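Local coordinates for protein (sliding clamp) (Enterobacteria phage RB69, PDB 1B77) that probably encircles DNA as a ring of three subunits and tethers the phage DNA polymerase to its template for processive replication, at residues A[117-122]-A[191-196]; A[37-42]-A[215-220]; A[145-150]-A[170-175]. All blocks are in the same frame, centred on the assembly; numbering follows the deposited sequence.

Contacts 1 and 2 lie on one six-stranded antiparallel sheet, with centres about 15 Å apart. Contact 2 pairs strands 38-44 and 215-219 within it, and contact 1 brings in 114-118, one of its two outermost strands. The two meet where Tyr194 CE2 packs on Tyr216 CE1 at 3.8 Å. Contact 3 belongs to a second, five-stranded sheet, and its centre is about 16 Å from that of contact 1. The bordering strands of the two sheets touch here, Glu117 CG to Thr170 CG2 at 3.8 Å. Contacts 2 and 3 do not touch; their nearest atoms are about 9 Å apart. Contact 1 thus lies between the other two and has packing contacts with both.

Contact 1: A[117-122]-A[191-196]; sequences EIKAED and PGNYKV
The flat carboxamide of Asn193 meets the backbone of Ala120 at the start of helix 120-132. Ala120 N donates to Asn193 OD1 at 2.9 Å, from well above the amide plane (44° out of it). Around the same oxygen, Ala120 CB stands 3.7 Å from Asn193 OD1, and Lys119, at the N-cap position, brings its CA close. The phenol ring of Tyr194 turns to the other side of the sheet. It packs on Leu123 of the helix and on Ile189, and its hydroxyl bonds to Gln190 O. Here Tyr194 CB, rather than the ring, touches Ile118 CG2, at 4.0 Å. Val196 CG2 lies 4.1 Å from the same Ile118 CG2. With CG1 of Ile118 anti to the backbone N (chi1 -177°), it is the CG2 branch that meets Tyr194 and Val196.

The backbones are antiparallel. Ile118 and Tyr194 form a hydrogen-bonded pair: Ile118 N to Tyr194 O at 3.0 Å, and Tyr194 N to Ile118 O at 2.9 Å and almost straight. Past the strand, one water bridges the segments, donating to Ala120 O and accepting from Gly192 N.

The polar groups thus carry on where the strand pairing stops. A side-chain oxygen takes up an N-H of the first helical turn, which in general lacks a partner within its own helix. The partial negative charge of Asn193 OD1 probably also suits the positive end of the helix dipole.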
ATOM      1  N   GLU A 117     -29.996 -10.875 -15.174  1.00 32.56           N
ATOM      2  CA  GLU A 117     -28.672 -10.399 -15.531  1.00 32.29           C
ATOM      3  C   GLU A 117     -28.236  -9.219 -14.682  1.00 31.59           C
ATOM      4  O   GLU A 117     -29.060  -8.480 -14.158  1.00 31.25           O
ATOM      5  CB  GLU A 117     -28.638 -10.006 -17.007  1.00 33.85           C
ATOM      6  CG  GLU A 117     -29.359  -8.717 -17.356  1.00 35.85           C
ATOM      7  CD  GLU A 117     -29.343  -8.446 -18.855  1.00 37.66           C
ATOM      8  OE1 GLU A 117     -28.283  -8.657 -19.490  1.00 39.08           O
ATOM      9  OE2 GLU A 117     -30.381  -8.014 -19.403  1.00 38.22           O
ATOM     10  N   ILE A 118     -26.928  -9.053 -14.548  1.00 30.74           N
ATOM     11  CA  ILE A 118     -26.372  -7.959 -13.769  1.00 30.08           C
ATOM     12  C   ILE A 118     -25.309  -7.251 -14.612  1.00 29.95           C
ATOM     13  O   ILE A 118     -24.465  -7.898 -15.231  1.00 29.13           O
ATOM     14  CB  ILE A 118     -25.758  -8.491 -12.455  1.00 29.89           C
ATOM     15  CG1 ILE A 118     -25.234  -7.336 -11.606  1.00 29.30           C
ATOM     16  CG2 ILE A 118     -24.674  -9.519 -12.768  1.00 29.69           C
ATOM     17  CD1 ILE A 118     -24.985  -7.717 -10.157  1.00 29.05           C
ATOM     18  N   LYS A 119     -25.377  -5.924 -14.648  1.00 29.74           N
ATOM     19  CA  LYS A 119     -24.432  -5.124 -15.419  1.00 29.84           C
ATOM     20  C   LYS A 119     -23.135  -4.945 -14.644  1.00 29.77           C
ATOM     21  O   LYS A 119     -23.115  -5.082 -13.419  1.00 29.34           O
ATOM     22  CB  LYS A 119     -25.036  -3.751 -15.729  1.00 30.20           C
ATOM     23  CG  LYS A 119     -26.353  -3.788 -16.498  1.00 30.57           C
ATOM     24  CD  LYS A 119     -26.905  -2.383 -16.690  1.00 31.24           C
ATOM     25  CE  LYS A 119     -28.175  -2.384 -17.530  1.00 31.57           C
ATOM     26  NZ  LYS A 119     -27.937  -2.976 -18.878  1.00 31.82           N
ATOM     27  N   ALA A 120     -22.066  -4.619 -15.366  1.00 29.74           N
ATOM     28  CA  ALA A 120     -20.740  -4.420 -14.785  1.00 30.22           C
ATOM     29  C   ALA A 120     -20.675  -3.471 -13.581  1.00 30.73           C
ATOM     30  O   ALA A 120     -20.079  -3.814 -12.562  1.00 30.76           O
ATOM     31  CB  ALA A 120     -19.770  -3.950 -15.864  1.00 29.98           C
ATOM     32  N   GLU A 121     -21.270  -2.285 -13.683  1.00 31.43           N
ATOM     33  CA  GLU A 121     -21.227  -1.338 -12.563  1.00 32.23           C
ATOM     34  C   GLU A 121     -22.043  -1.839 -11.373  1.00 31.97           C
ATOM     35  O   GLU A 121     -21.620  -1.724 -10.217  1.00 31.95           O
ATOM     36  CB  GLU A 121     -21.743   0.037 -12.987  1.00 33.81           C
ATOM     37  CG  GLU A 121     -21.029   0.637 -14.187  1.00 36.13           C
ATOM     38  CD  GLU A 121     -21.290   2.131 -14.319  1.00 38.02           C
ATOM     39  OE1 GLU A 121     -22.404   2.575 -13.938  1.00 38.63           O
ATOM     40  OE2 GLU A 121     -20.382   2.854 -14.805  1.00 38.76           O
ATOM     41  N   ASP A 122     -23.220  -2.384 -11.661  1.00 31.60           N
ATOM     42  CA  ASP A 122     -24.080  -2.922 -10.619  1.00 31.55           C
ATOM     43  C   ASP A 122     -23.322  -4.010  -9.849  1.00 30.91           C
ATOM     44  O   ASP A 122     -23.312  -4.009  -8.619  1.00 30.67           O
ATOM     45  CB  ASP A 122     -25.359  -3.474 -11.251  1.00 32.24           C
ATOM     46  CG  ASP A 122     -26.195  -2.382 -11.904  1.00 33.17           C
ATOM     47  OD1 ASP A 122     -25.911  -1.189 -11.656  1.00 33.38           O
ATOM     48  OD2 ASP A 122     -27.143  -2.709 -12.652  1.00 34.15           O
ATOM     49  N   PRO A 191     -14.819  -8.536 -12.777  1.00 26.86           N
ATOM     50  CA  PRO A 191     -15.695  -7.503 -13.347  1.00 26.82           C
ATOM     51  C   PRO A 191     -16.218  -7.768 -14.763  1.00 26.54           C
ATOM     52  O   PRO A 191     -15.506  -8.286 -15.612  1.00 26.07           O
ATOM     53  CB  PRO A 191     -14.839  -6.240 -13.267  1.00 26.95           C
ATOM     54  CG  PRO A 191     -13.439  -6.768 -13.273  1.00 27.76           C
ATOM     55  CD  PRO A 191     -13.541  -7.948 -12.350  1.00 27.12           C
ATOM     56  N   GLY A 192     -17.480  -7.412 -14.994  1.00 26.74           N
ATOM     57  CA  GLY A 192     -18.095  -7.616 -16.299  1.00 26.67           C
ATOM     58  C   GLY A 192     -19.614  -7.714 -16.245  1.00 26.72           C
ATOM     59  O   GLY A 192     -20.214  -7.604 -15.171  1.00 26.14           O
ATOM     60  N   ASN A 193     -20.231  -7.909 -17.413  1.00 26.77           N
ATOM     61  CA  ASN A 193     -21.681  -8.047 -17.534  1.00 26.92           C
ATOM     62  C   ASN A 193     -22.000  -9.540 -17.534  1.00 27.30           C
ATOM     63  O   ASN A 193     -21.357 -10.323 -18.241  1.00 27.58           O
ATOM     64  CB  ASN A 193     -22.170  -7.432 -18.846  1.00 27.12           C
ATOM     65  CG  ASN A 193     -21.889  -5.946 -18.940  1.00 27.28           C
ATOM     66  OD1 ASN A 193     -22.419  -5.151 -18.167  1.00 27.34           O
ATOM     67  ND2 ASN A 193     -21.053  -5.566 -19.893  1.00 27.48           N
ATOM     68  N   TYR A 194     -22.994  -9.943 -16.752  1.00 26.92           N
ATOM     69  CA  TYR A 194     -23.328 -11.349 -16.682  1.00 27.04           C
ATOM     70  C   TYR A 194     -24.791 -11.707 -16.853  1.00 27.45           C
ATOM     71  O   TYR A 194     -25.680 -10.991 -16.407  1.00 26.71           O
ATOM     72  CB  TYR A 194     -22.865 -11.935 -15.343  1.00 26.54           C
ATOM     73  CG  TYR A 194     -21.376 -11.904 -15.133  1.00 25.82           C
ATOM     74  CD1 TYR A 194     -20.723 -10.728 -14.757  1.00 25.29           C
ATOM     75  CD2 TYR A 194     -20.611 -13.047 -15.349  1.00 25.36           C
ATOM     76  CE1 TYR A 194     -19.336 -10.701 -14.604  1.00 25.21           C
ATOM     77  CE2 TYR A 194     -19.229 -13.028 -15.201  1.00 25.49           C
ATOM     78  CZ  TYR A 194     -18.600 -11.857 -14.832  1.00 25.29           C
ATOM     79  OH  TYR A 194     -17.230 -11.855 -14.694  1.00 26.07           O
ATOM     80  N   LYS A 195     -25.013 -12.835 -17.515  1.00 28.24           N
ATOM     81  CA  LYS A 195     -26.345 -13.386 -17.682  1.00 29.65           C
ATOM     82  C   LYS A 195     -26.440 -14.275 -16.441  1.00 29.97           C
ATOM     83  O   LYS A 195     -25.563 -15.102 -16.209  1.00 29.88           O
ATOM     84  CB  LYS A 195     -26.425 -14.242 -18.952  1.00 30.08           C
ATOM     85  CG  LYS A 195     -27.731 -15.011 -19.085  1.00 31.51           C
ATOM     86  CD  LYS A 195     -27.963 -15.506 -20.514  1.00 32.81           C
ATOM     87  CE  LYS A 195     -26.886 -16.477 -20.963  1.00 33.95           C
ATOM     88  NZ  LYS A 195     -27.123 -16.954 -22.361  1.00 34.95           N
ATOM     89  N   VAL A 196     -27.481 -14.098 -15.640  1.00 30.75           N
ATOM     90  CA  VAL A 196     -27.635 -14.885 -14.419  1.00 31.70           C
ATOM     91  C   VAL A 196     -28.720 -15.943 -14.532  1.00 32.27           C
ATOM     92  O   VAL A 196     -29.895 -15.624 -14.661  1.00 32.26           O
ATOM     93  CB  VAL A 196     -27.975 -13.975 -13.231  1.00 31.75           C
ATOM     94  CG1 VAL A 196     -28.069 -14.798 -11.947  1.00 32.02           C
ATOM     95  CG2 VAL A 196     -26.927 -12.884 -13.112  1.00 31.72           C
TER
HETATM   96  O   HOH W   1     -18.087  -5.598 -12.821  1.00 21.10           O

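Contact 2: A[37-42]-A[215-220]; sequences TTYAEA and SYVIAM
Tyr39 and Val217 form one of two hydrogen-bonded pairs of an antiparallel strand ladder in the six-stranded sheet of this DNA-clamp fold. Tyr39 N donates to Val217 O at 2.8 Å, and Val217 N returns a bond to Tyr39 O. Glu41 and Ser215 make the other. At the far end, Ala219 N donates to Thr37 O at 3.0 Å.

Side chains pack on both faces. On one, Tyr39 and Val217 lie obliquely across each other, with Val217 CB 4.0 Å from Tyr39 CB. CG of Tyr39 is anti to the backbone N (chi1 169°), and the ring beyond it has CD2 4.0 Å from Val217 CB. Farther along this face, Glu41 CG meets Ser215 CB at 4.0 Å. On the other face, Ala40 CB touches Tyr216 CD2 at 3.9 Å. Thr38 and Ile218 run side by side there, pointing the same way.

Outside these pairs, strands 28-32 and 204-210 flank the ladder, so it is an inner part of the sheet. It joins a strand from the N-terminal family region to one from the C-terminal region. The Tyr216 hydroxyl is fixed by Asn13 OD1 and Gln190 N, and Thr38 OG1 is bonded to Asn186 O. The phenol of Tyr39 packs on Pro106, and its OH is also bonded to Ile107 N. That hydroxyl donates to Glu41 OE1 at 2.6 Å, in the plane of the Tyr39 ring and on the anti lone pair of the carboxylate oxygen.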
ATOM      1  N   THR A  37     -17.911 -25.040  -3.390  1.00 28.76           N
ATOM      2  CA  THR A  37     -18.938 -24.016  -3.561  1.00 29.49           C
ATOM      3  C   THR A  37     -18.888 -23.230  -4.878  1.00 29.72           C
ATOM      4  O   THR A  37     -19.929 -22.856  -5.424  1.00 30.54           O
ATOM      5  CB  THR A  37     -18.886 -22.996  -2.425  1.00 29.72           C
ATOM      6  OG1 THR A  37     -17.632 -22.299  -2.474  1.00 30.83           O
ATOM      7  CG2 THR A  37     -19.024 -23.692  -1.091  1.00 29.80           C
ATOM      8  N   THR A  38     -17.686 -22.977  -5.388  1.00 29.45           N
ATOM      9  CA  THR A  38     -17.540 -22.209  -6.620  1.00 28.85           C
ATOM     10  C   THR A  38     -16.800 -22.917  -7.756  1.00 28.03           C
ATOM     11  O   THR A  38     -15.723 -23.476  -7.558  1.00 27.97           O
ATOM     12  CB  THR A  38     -16.826 -20.861  -6.325  1.00 29.12           C
ATOM     13  OG1 THR A  38     -17.652 -20.058  -5.471  1.00 29.48           O
ATOM     14  CG2 THR A  38     -16.561 -20.094  -7.616  1.00 29.34           C
ATOM     15  N   TYR A  39     -17.386 -22.877  -8.949  1.00 27.11           N
ATOM     16  CA  TYR A  39     -16.791 -23.485 -10.144  1.00 26.64           C
ATOM     17  C   TYR A  39     -16.576 -22.406 -11.209  1.00 26.48           C
ATOM     18  O   TYR A  39     -17.372 -21.477 -11.324  1.00 26.64           O
ATOM     19  CB  TYR A  39     -17.724 -24.561 -10.714  1.00 26.27           C
ATOM     20  CG  TYR A  39     -17.340 -25.090 -12.095  1.00 25.64           C
ATOM     21  CD1 TYR A  39     -16.425 -26.137 -12.242  1.00 25.76           C
ATOM     22  CD2 TYR A  39     -17.919 -24.559 -13.250  1.00 25.36           C
ATOM     23  CE1 TYR A  39     -16.099 -26.641 -13.510  1.00 25.75           C
ATOM     24  CE2 TYR A  39     -17.602 -25.051 -14.520  1.00 25.38           C
ATOM     25  CZ  TYR A  39     -16.696 -26.092 -14.642  1.00 25.81           C
ATOM     26  OH  TYR A  39     -16.387 -26.590 -15.890  1.00 25.93           O
ATOM     27  N   ALA A  40     -15.508 -22.535 -11.990  1.00 26.04           N
ATOM     28  CA  ALA A  40     -15.222 -21.579 -13.052  1.00 25.99           C
ATOM     29  C   ALA A  40     -14.633 -22.280 -14.269  1.00 26.33           C
ATOM     30  O   ALA A  40     -13.884 -23.258 -14.143  1.00 25.78           O
ATOM     31  CB  ALA A  40     -14.263 -20.498 -12.559  1.00 25.80           C
ATOM     32  N   GLU A  41     -14.975 -21.770 -15.448  1.00 26.62           N
ATOM     33  CA  GLU A  41     -14.481 -22.330 -16.693  1.00 27.33           C
ATOM     34  C   GLU A  41     -14.441 -21.257 -17.765  1.00 27.70           C
ATOM     35  O   GLU A  41     -15.183 -20.271 -17.710  1.00 27.14           O
ATOM     36  CB  GLU A  41     -15.372 -23.482 -17.166  1.00 27.69           C
ATOM     37  CG  GLU A  41     -16.810 -23.078 -17.474  1.00 28.46           C
ATOM     38  CD  GLU A  41     -17.565 -24.154 -18.247  1.00 28.45           C
ATOM     39  OE1 GLU A  41     -17.510 -25.337 -17.860  1.00 27.83           O
ATOM     40  OE2 GLU A  41     -18.220 -23.805 -19.248  1.00 29.92           O
ATOM     41  N   ALA A  42     -13.580 -21.462 -18.752  1.00 28.21           N
ATOM     42  CA  ALA A  42     -13.453 -20.497 -19.826  1.00 29.05           C
ATOM     43  C   ALA A  42     -12.696 -21.040 -21.019  1.00 29.62           C
ATOM     44  O   ALA A  42     -11.797 -21.871 -20.872  1.00 29.61           O
ATOM     45  CB  ALA A  42     -12.751 -19.246 -19.306  1.00 29.00           C
ATOM     46  N   SER A 215     -17.561 -18.321 -17.256  1.00 27.87           N
ATOM     47  CA  SER A 215     -18.817 -18.842 -16.729  1.00 27.45           C
ATOM     48  C   SER A 215     -18.556 -19.373 -15.331  1.00 26.38           C
ATOM     49  O   SER A 215     -17.613 -20.121 -15.129  1.00 26.17           O
ATOM     50  CB  SER A 215     -19.359 -19.975 -17.601  1.00 27.56           C
ATOM     51  OG  SER A 215     -20.071 -19.467 -18.720  1.00 29.61           O
ATOM     52  N   TYR A 216     -19.381 -18.975 -14.368  1.00 25.67           N
ATOM     53  CA  TYR A 216     -19.220 -19.450 -12.999  1.00 25.31           C
ATOM     54  C   TYR A 216     -20.471 -20.176 -12.549  1.00 25.58           C
ATOM     55  O   TYR A 216     -21.582 -19.809 -12.937  1.00 25.91           O
ATOM     56  CB  TYR A 216     -18.996 -18.303 -12.010  1.00 24.62           C
ATOM     57  CG  TYR A 216     -17.831 -17.385 -12.284  1.00 23.85           C
ATOM     58  CD1 TYR A 216     -17.972 -16.291 -13.126  1.00 23.76           C
ATOM     59  CD2 TYR A 216     -16.605 -17.574 -11.648  1.00 23.87           C
ATOM     60  CE1 TYR A 216     -16.928 -15.394 -13.327  1.00 23.49           C
ATOM     61  CE2 TYR A 216     -15.545 -16.676 -11.844  1.00 23.79           C
ATOM     62  CZ  TYR A 216     -15.722 -15.588 -12.683  1.00 23.57           C
ATOM     63  OH  TYR A 216     -14.713 -14.672 -12.859  1.00 23.74           O
ATOM     64  N   VAL A 217     -20.286 -21.214 -11.741  1.00 25.57           N
ATOM     65  CA  VAL A 217     -21.403 -21.961 -11.173  1.00 25.78           C
ATOM     66  C   VAL A 217     -21.194 -21.934  -9.662  1.00 26.23           C
ATOM     67  O   VAL A 217     -20.175 -22.408  -9.145  1.00 25.80           O
ATOM     68  CB  VAL A 217     -21.463 -23.431 -11.649  1.00 25.86           C
ATOM     69  CG1 VAL A 217     -22.517 -24.191 -10.828  1.00 25.26           C
ATOM     70  CG2 VAL A 217     -21.836 -23.490 -13.137  1.00 25.52           C
ATOM     71  N   ILE A 218     -22.155 -21.351  -8.961  1.00 26.46           N
ATOM     72  CA  ILE A 218     -22.060 -21.240  -7.522  1.00 27.60           C
ATOM     73  C   ILE A 218     -23.209 -21.949  -6.825  1.00 28.23           C
ATOM     74  O   ILE A 218     -24.379 -21.745  -7.157  1.00 27.94           O
ATOM     75  CB  ILE A 218     -22.050 -19.759  -7.097  1.00 27.72           C
ATOM     76  CG1 ILE A 218     -20.861 -19.047  -7.756  1.00 27.55           C
ATOM     77  CG2 ILE A 218     -21.969 -19.651  -5.590  1.00 27.42           C
ATOM     78  CD1 ILE A 218     -20.941 -17.540  -7.721  1.00 27.49           C
ATOM     79  N   ALA A 219     -22.859 -22.788  -5.857  1.00 29.21           N
ATOM     80  CA  ALA A 219     -23.850 -23.522  -5.084  1.00 30.43           C
ATOM     81  C   ALA A 219     -24.587 -22.532  -4.197  1.00 31.07           C
ATOM     82  O   ALA A 219     -24.000 -21.561  -3.726  1.00 31.38           O
ATOM     83  CB  ALA A 219     -23.164 -24.584  -4.230  1.00 30.28           C
ATOM     84  N   MET A 220     -25.874 -22.763  -3.982  1.00 32.03           N
ATOM     85  CA  MET A 220     -26.654 -21.873  -3.138  1.00 32.92           C
ATOM     86  C   MET A 220     -26.921 -22.498  -1.773  1.00 33.01           C
ATOM     87  O   MET A 220     -26.792 -23.707  -1.596  1.00 32.62           O
ATOM     88  CB  MET A 220     -27.963 -21.493  -3.835  1.00 34.00           C
ATOM     89  CG  MET A 220     -27.739 -20.685  -5.111  1.00 35.38           C
ATOM     90  SD  MET A 220     -29.275 -20.234  -5.940  1.00 37.81           S
ATOM     91  CE  MET A 220     -28.766 -18.806  -6.791  1.00 36.93           C
TER

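Contact 3: A[145-150]-A[170-175]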
ATOM      1  N   GLY A 145     -42.803  -7.463  -9.459  1.00 41.57           N
ATOM      2  CA  GLY A 145     -42.599  -7.567 -10.896  1.00 41.40           C
ATOM      3  C   GLY A 145     -41.154  -7.418 -11.339  1.00 40.86           C
ATOM      4  O   GLY A 145     -40.879  -7.176 -12.515  1.00 40.93           O
ATOM      5  N   LYS A 146     -40.228  -7.564 -10.396  1.00 40.21           N
ATOM      6  CA  LYS A 146     -38.809  -7.452 -10.698  1.00 39.52           C
ATOM      7  C   LYS A 146     -37.989  -8.490  -9.943  1.00 38.87           C
ATOM      8  O   LYS A 146     -38.451  -9.066  -8.955  1.00 38.85           O
ATOM      9  CB  LYS A 146     -38.310  -6.055 -10.335  1.00 39.58           C
ATOM     10  CG  LYS A 146     -38.955  -4.952 -11.140  1.00 40.39           C
ATOM     11  CD  LYS A 146     -38.376  -3.603 -10.779  1.00 40.93           C
ATOM     12  CE  LYS A 146     -38.775  -2.554 -11.800  1.00 41.23           C
ATOM     13  NZ  LYS A 146     -38.246  -2.904 -13.150  1.00 41.24           N
ATOM     14  N   ILE A 147     -36.781  -8.752 -10.432  1.00 38.03           N
ATOM     15  CA  ILE A 147     -35.893  -9.686  -9.762  1.00 37.14           C
ATOM     16  C   ILE A 147     -34.993  -8.751  -8.983  1.00 36.68           C
ATOM     17  O   ILE A 147     -34.482  -7.777  -9.541  1.00 36.43           O
ATOM     18  CB  ILE A 147     -35.033 -10.506 -10.752  1.00 37.45           C
ATOM     19  CG1 ILE A 147     -35.931 -11.356 -11.648  1.00 37.28           C
ATOM     20  CG2 ILE A 147     -34.071 -11.426  -9.983  1.00 36.90           C
ATOM     21  CD1 ILE A 147     -36.719 -12.398 -10.904  1.00 37.83           C
ATOM     22  N   VAL A 148     -34.819  -9.018  -7.695  1.00 35.95           N
ATOM     23  CA  VAL A 148     -33.974  -8.164  -6.881  1.00 35.46           C
ATOM     24  C   VAL A 148     -32.954  -8.939  -6.065  1.00 35.05           C
ATOM     25  O   VAL A 148     -33.142 -10.115  -5.763  1.00 35.12           O
ATOM     26  CB  VAL A 148     -34.815  -7.304  -5.917  1.00 35.44           C
ATOM     27  CG1 VAL A 148     -35.804  -6.462  -6.708  1.00 35.18           C
ATOM     28  CG2 VAL A 148     -35.539  -8.197  -4.923  1.00 35.58           C
ATOM     29  N   ILE A 149     -31.861  -8.261  -5.731  1.00 34.69           N
ATOM     30  CA  ILE A 149     -30.797  -8.833  -4.918  1.00 34.16           C
ATOM     31  C   ILE A 149     -30.756  -8.068  -3.609  1.00 34.00           C
ATOM     32  O   ILE A 149     -30.518  -6.862  -3.607  1.00 34.09           O
ATOM     33  CB  ILE A 149     -29.410  -8.686  -5.584  1.00 33.92           C
ATOM     34  CG1 ILE A 149     -29.334  -9.553  -6.839  1.00 33.77           C
ATOM     35  CG2 ILE A 149     -28.319  -9.060  -4.594  1.00 33.64           C
ATOM     36  CD1 ILE A 149     -27.957  -9.581  -7.492  1.00 33.81           C
ATOM     37  N   ASN A 150     -31.010  -8.763  -2.502  1.00 33.97           N
ATOM     38  CA  ASN A 150     -30.963  -8.142  -1.183  1.00 33.58           C
ATOM     39  C   ASN A 150     -29.707  -8.628  -0.472  1.00 33.53           C
ATOM     40  O   ASN A 150     -29.366  -9.812  -0.545  1.00 33.36           O
ATOM     41  CB  ASN A 150     -32.196  -8.516  -0.356  1.00 33.30           C
ATOM     42  CG  ASN A 150     -33.469  -7.915  -0.897  1.00 33.22           C
ATOM     43  OD1 ASN A 150     -33.569  -6.702  -1.084  1.00 32.83           O
ATOM     44  ND2 ASN A 150     -34.457  -8.761  -1.148  1.00 33.30           N
ATOM     45  N   THR A 170     -33.755  -7.115 -13.355  1.00 37.64           N
ATOM     46  CA  THR A 170     -34.657  -7.106 -14.504  1.00 38.73           C
ATOM     47  C   THR A 170     -36.120  -7.301 -14.111  1.00 39.73           C
ATOM     48  O   THR A 170     -36.434  -7.559 -12.941  1.00 39.82           O
ATOM     49  CB  THR A 170     -34.287  -8.217 -15.489  1.00 38.49           C
ATOM     50  OG1 THR A 170     -34.359  -9.481 -14.818  1.00 38.06           O
ATOM     51  CG2 THR A 170     -32.881  -8.013 -16.025  1.00 38.14           C
ATOM     52  N   ASP A 171     -37.006  -7.185 -15.098  1.00 40.73           N
ATOM     53  CA  ASP A 171     -38.435  -7.353 -14.866  1.00 41.96           C
ATOM     54  C   ASP A 171     -38.763  -8.833 -14.817  1.00 42.59           C
ATOM     55  O   ASP A 171     -38.162  -9.630 -15.526  1.00 42.35           O
ATOM     56  CB  ASP A 171     -39.261  -6.699 -15.982  1.00 42.39           C
ATOM     57  CG  ASP A 171     -38.959  -5.218 -16.152  1.00 42.59           C
ATOM     58  OD1 ASP A 171     -38.883  -4.498 -15.139  1.00 42.93           O
ATOM     59  OD2 ASP A 171     -38.810  -4.778 -17.310  1.00 43.37           O
ATOM     60  N   TYR A 172     -39.718  -9.198 -13.970  1.00 43.57           N
ATOM     61  CA  TYR A 172     -40.124 -10.591 -13.848  1.00 44.79           C
ATOM     62  C   TYR A 172     -41.637 -10.696 -13.834  1.00 45.90           C
ATOM     63  O   TYR A 172     -42.287 -10.303 -12.862  1.00 46.22           O
ATOM     64  CB  TYR A 172     -39.564 -11.218 -12.570  1.00 44.24           C
ATOM     65  CG  TYR A 172     -40.024 -12.645 -12.365  1.00 43.82           C
ATOM     66  CD1 TYR A 172     -39.639 -13.658 -13.247  1.00 43.50           C
ATOM     67  CD2 TYR A 172     -40.854 -12.991 -11.296  1.00 43.62           C
ATOM     68  CE1 TYR A 172     -40.063 -14.974 -13.071  1.00 43.47           C
ATOM     69  CE2 TYR A 172     -41.287 -14.305 -11.109  1.00 43.29           C
ATOM     70  CZ  TYR A 172     -40.887 -15.290 -12.000  1.00 43.39           C
ATOM     71  OH  TYR A 172     -41.301 -16.591 -11.820  1.00 43.41           O
ATOM     72  N   ASP A 173     -42.188 -11.244 -14.912  1.00 47.20           N
ATOM     73  CA  ASP A 173     -43.629 -11.403 -15.050  1.00 48.41           C
ATOM     74  C   ASP A 173     -44.037 -12.842 -14.792  1.00 48.66           C
ATOM     75  O   ASP A 173     -45.211 -13.196 -14.909  1.00 49.05           O
ATOM     76  CB  ASP A 173     -44.050 -11.000 -16.457  1.00 49.35           C
ATOM     77  CG  ASP A 173     -43.394  -9.709 -16.903  1.00 50.54           C
ATOM     78  OD1 ASP A 173     -43.453  -8.712 -16.144  1.00 51.20           O
ATOM     79  OD2 ASP A 173     -42.806  -9.697 -18.011  1.00 51.34           O
ATOM     80  N   GLY A 174     -43.057 -13.662 -14.430  1.00 48.60           N
ATOM     81  CA  GLY A 174     -43.297 -15.062 -14.170  1.00 48.69           C
ATOM     82  C   GLY A 174     -44.329 -15.385 -13.109  1.00 48.89           C
ATOM     83  O   GLY A 174     -44.808 -14.527 -12.360  1.00 48.78           O
ATOM     84  N   SER A 175     -44.648 -16.671 -13.055  1.00 48.94           N
ATOM     85  CA  SER A 175     -45.616 -17.230 -12.134  1.00 48.73           C
ATOM     86  C   SER A 175     -45.010 -17.698 -10.808  1.00 48.41           C
ATOM     87  O   SER A 175     -45.624 -17.542  -9.755  1.00 48.93           O
ATOM     88  CB  SER A 175     -46.315 -18.396 -12.846  1.00 49.01           C
ATOM     89  OG  SER A 175     -46.695 -19.414 -11.942  1.00 49.49           O
TER
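Lys146 NZ and Asp171 OD1 form a salt bridge of 2.6 Å, the shortest polar bond here. The two side chains lie alongside each other and point the same way. The lysine chain bends at its last torsion (chi4 -62°), which brings NZ to the oxygen nearly along the C-O axis. This ion pair lies at the protein surface.

Beneath it the backbones are joined by two bonds, one on each side of the Lys146-Asp171 pair. Ile147 N donates to Thr170 O at 2.8 Å. Tyr172 N donates to Gly145 O at 2.7 Å; this bond is almost straight at the hydrogen, but the donor stands 57° above the carbonyl plane.

The apolar part is made by Ile147, whose CD1 presses on the root of the tyrosine, 3.5 Å from Tyr172 CB and 3.6 Å from Tyr172 CG. Over one face of the Tyr172 ring lies Gly174 N, 3.4 Å above its centre, so the chain after the strand folds back on the ring. The Tyr172 hydroxyl is hydrogen-bonded to Asn176 O, and the rings of Tyr172 and Phe178 pack edge-to-face. Thr170 OG1 is bonded to Thr116 OG1 of the neighbouring sheet.

Strands 146-152 and 165-171 follow each other in the chain and pair antiparallel, as in a beta hairpin with a long connection. The contact is the open end of that hairpin, at the border of the five-stranded sheet.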